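Local coordinates for TENA/THI-4 protein (Shewanella denitrificans OS217, PDB 3DDE) that is of unknown function but has a heme oxygenase-like fold and may have oxidoreductase activity, at the interface of chains A and B. Numbering follows the deposited sequence. Chains: chain A/B, TENA/THI-4 protein, Domain of Unknown Function with a Heme Oxygenase-like Fold.

The interface of chains A and B. Residues chain A 56, 60, 78, 81-82, 85; chain B 75, 78-79, 82.
Helix 71-84 of chain B packs against its own copy, helix 71-84 of chain A, and also reaches helix 55-65 and the loop residue A:Ala85 of that chain. The pairing is a worked example of how one aromatic side chain, used twice about a two-fold axis, can join like helices. B:Phe78 lays one face of its ring against small residues of chain A. A:Ala60 CB stands above the ring plane near its rim, 3.4 Å from B:Phe78 CE1, while A:Ala56 CB, displaced to the same side, comes within 3.9 Å of B:Phe78 CE2. Over this face too, offset toward the rim, sits the methyl CB of A:Ala81, 3.9 Å above the plane. With CG anti to its own carbonyl carbon and beside the backbone N (chi1 -59°), the ring is directed toward helix 55-65, and B:Phe78 CB rests 3.7 Å from A:His82 CA. An alanine in place of B:Phe78 would probably open a gap opposite the methyls of A:Ala56, A:Ala60 and A:Ala81 and leave them without the ring that covers them.

Beside this ring, A:His82 and B:His79 run side by side. CB of B:His79 covers one face of the A:His82 imidazole toward its rim, 3.8 Å from the ring centroid, a CH-pi contact rather than a ring stack. A:His82 has CG anti to the backbone N (chi1 174°), which carries its imidazole alongside helix 71-84 of chain B; there A:His82 CD2 also approaches the backbone carbonyl O of B:Ser75 at 3.5 Å. The contact is thus held by shape and apolar burial. On the symmetry-related side, A:Phe78 CB meets B:His82 CA. The deposited assembly holds four copies, and the structure alone does not show whether this pairing is the biological one. The patch forms part of a two-fold symmetric interface between all-helical, heme oxygenase-like subunits, in which helix 71-84 lies on the surface facing the partner.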
loop_
_atom_site.group_PDB
_atom_site.type_symbol
_atom_site.label_atom_id
_atom_site.label_comp_id
_atom_site.label_asym_id
_atom_site.label_seq_id
_atom_site.Cartn_x
_atom_site.Cartn_y
_atom_site.Cartn_z
ATOM N N ALA A 56 2.892 7.570 14.454
ATOM C CA ALA A 56 3.318 8.599 13.527
ATOM C C ALA A 56 3.073 8.115 12.100
ATOM O O ALA A 56 2.606 8.860 11.257
ATOM C CB ALA A 56 4.810 8.949 13.731
ATOM N N ALA A 60 0.442 9.627 9.328
ATOM C CA ALA A 60 0.910 10.121 8.035
ATOM C C ALA A 60 0.163 9.419 6.887
ATOM O O ALA A 60 -0.094 10.015 5.848
ATOM C CB ALA A 60 2.451 9.950 7.888
ATOM N N PHE A 78 0.384 15.362 8.509
ATOM C CA PHE A 78 1.843 15.328 8.451
ATOM C C PHE A 78 2.459 16.032 9.640
ATOM O O PHE A 78 3.484 15.593 10.168
ATOM C CB PHE A 78 2.389 15.867 7.123
ATOM C CG PHE A 78 1.910 15.098 5.908
ATOM C CD1 PHE A 78 1.773 13.715 5.936
ATOM C CD2 PHE A 78 1.644 15.753 4.724
ATOM C CE1 PHE A 78 1.347 13.021 4.797
ATOM C CE2 PHE A 78 1.225 15.059 3.600
ATOM C CZ PHE A 78 1.091 13.711 3.630
ATOM N N ALA A 81 2.128 13.633 12.571
ATOM C CA ALA A 81 3.007 12.475 12.362
ATOM C C ALA A 81 4.423 12.912 12.781
ATOM O O ALA A 81 5.152 12.173 13.444
ATOM C CB ALA A 81 2.983 12.019 10.877
ATOM N N HIS A 82 4.800 14.122 12.391
ATOM C CA HIS A 82 6.106 14.667 12.764
ATOM C C HIS A 82 6.246 14.822 14.284
ATOM O O HIS A 82 7.295 14.508 14.852
ATOM C CB HIS A 82 6.322 16.009 12.078
ATOM C CG HIS A 82 7.564 16.726 12.504
ATOM N ND1 HIS A 82 7.532 17.965 13.096
ATOM C CD2 HIS A 82 8.870 16.377 12.424
ATOM C CE1 HIS A 82 8.769 18.365 13.336
ATOM N NE2 HIS A 82 9.600 17.415 12.946
ATOM N N ALA A 85 6.633 11.298 15.929
ATOM C CA ALA A 85 7.810 10.488 15.590
ATOM C C ALA A 85 8.782 10.337 16.767
ATOM O O ALA A 85 9.191 11.326 17.391
ATOM C CB ALA A 85 8.525 11.015 14.347
ATOM N N SER B 75 12.032 11.704 11.211
ATOM C CA SER B 75 11.543 13.048 11.531
ATOM C C SER B 75 11.582 13.930 10.288
ATOM O O SER B 75 10.628 14.641 9.991
ATOM C CB SER B 75 12.379 13.675 12.638
ATOM O OG SER B 75 12.412 12.841 13.780
ATOM N N PHE B 78 8.635 13.334 7.706
ATOM C CA PHE B 78 7.332 13.875 8.088
ATOM C C PHE B 78 7.369 15.392 8.193
ATOM O O PHE B 78 6.382 16.042 7.886
ATOM C CB PHE B 78 6.782 13.245 9.383
ATOM C CG PHE B 78 6.589 11.724 9.324
ATOM C CD1 PHE B 78 6.026 11.095 8.213
ATOM C CD2 PHE B 78 6.892 10.936 10.427
ATOM C CE1 PHE B 78 5.851 9.708 8.192
ATOM C CE2 PHE B 78 6.694 9.555 10.401
ATOM C CZ PHE B 78 6.164 8.950 9.288
ATOM N N HIS B 79 8.497 15.950 8.614
ATOM C CA HIS B 79 8.648 17.397 8.676
ATOM C C HIS B 79 8.553 17.992 7.279
ATOM O O HIS B 79 7.749 18.889 7.029
ATOM C CB HIS B 79 9.970 17.791 9.368
ATOM C CG HIS B 79 10.282 19.254 9.291
ATOM N ND1 HIS B 79 9.482 20.218 9.864
ATOM C CD2 HIS B 79 11.320 19.914 8.722
ATOM C CE1 HIS B 79 10.009 21.412 9.647
ATOM N NE2 HIS B 79 11.117 21.255 8.943
ATOM N N HIS B 82 5.170 17.825 5.716
ATOM C CA HIS B 82 4.392 18.915 6.272
ATOM C C HIS B 82 4.743 20.258 5.604
ATOM O O HIS B 82 3.859 21.043 5.298
ATOM C CB HIS B 82 4.589 18.971 7.779
ATOM C CG HIS B 82 3.914 20.127 8.438
ATOM N ND1 HIS B 82 4.608 21.089 9.137
ATOM C CD2 HIS B 82 2.610 20.478 8.502
ATOM C CE1 HIS B 82 3.754 21.969 9.629
ATOM N NE2 HIS B 82 2.535 21.623 9.255
#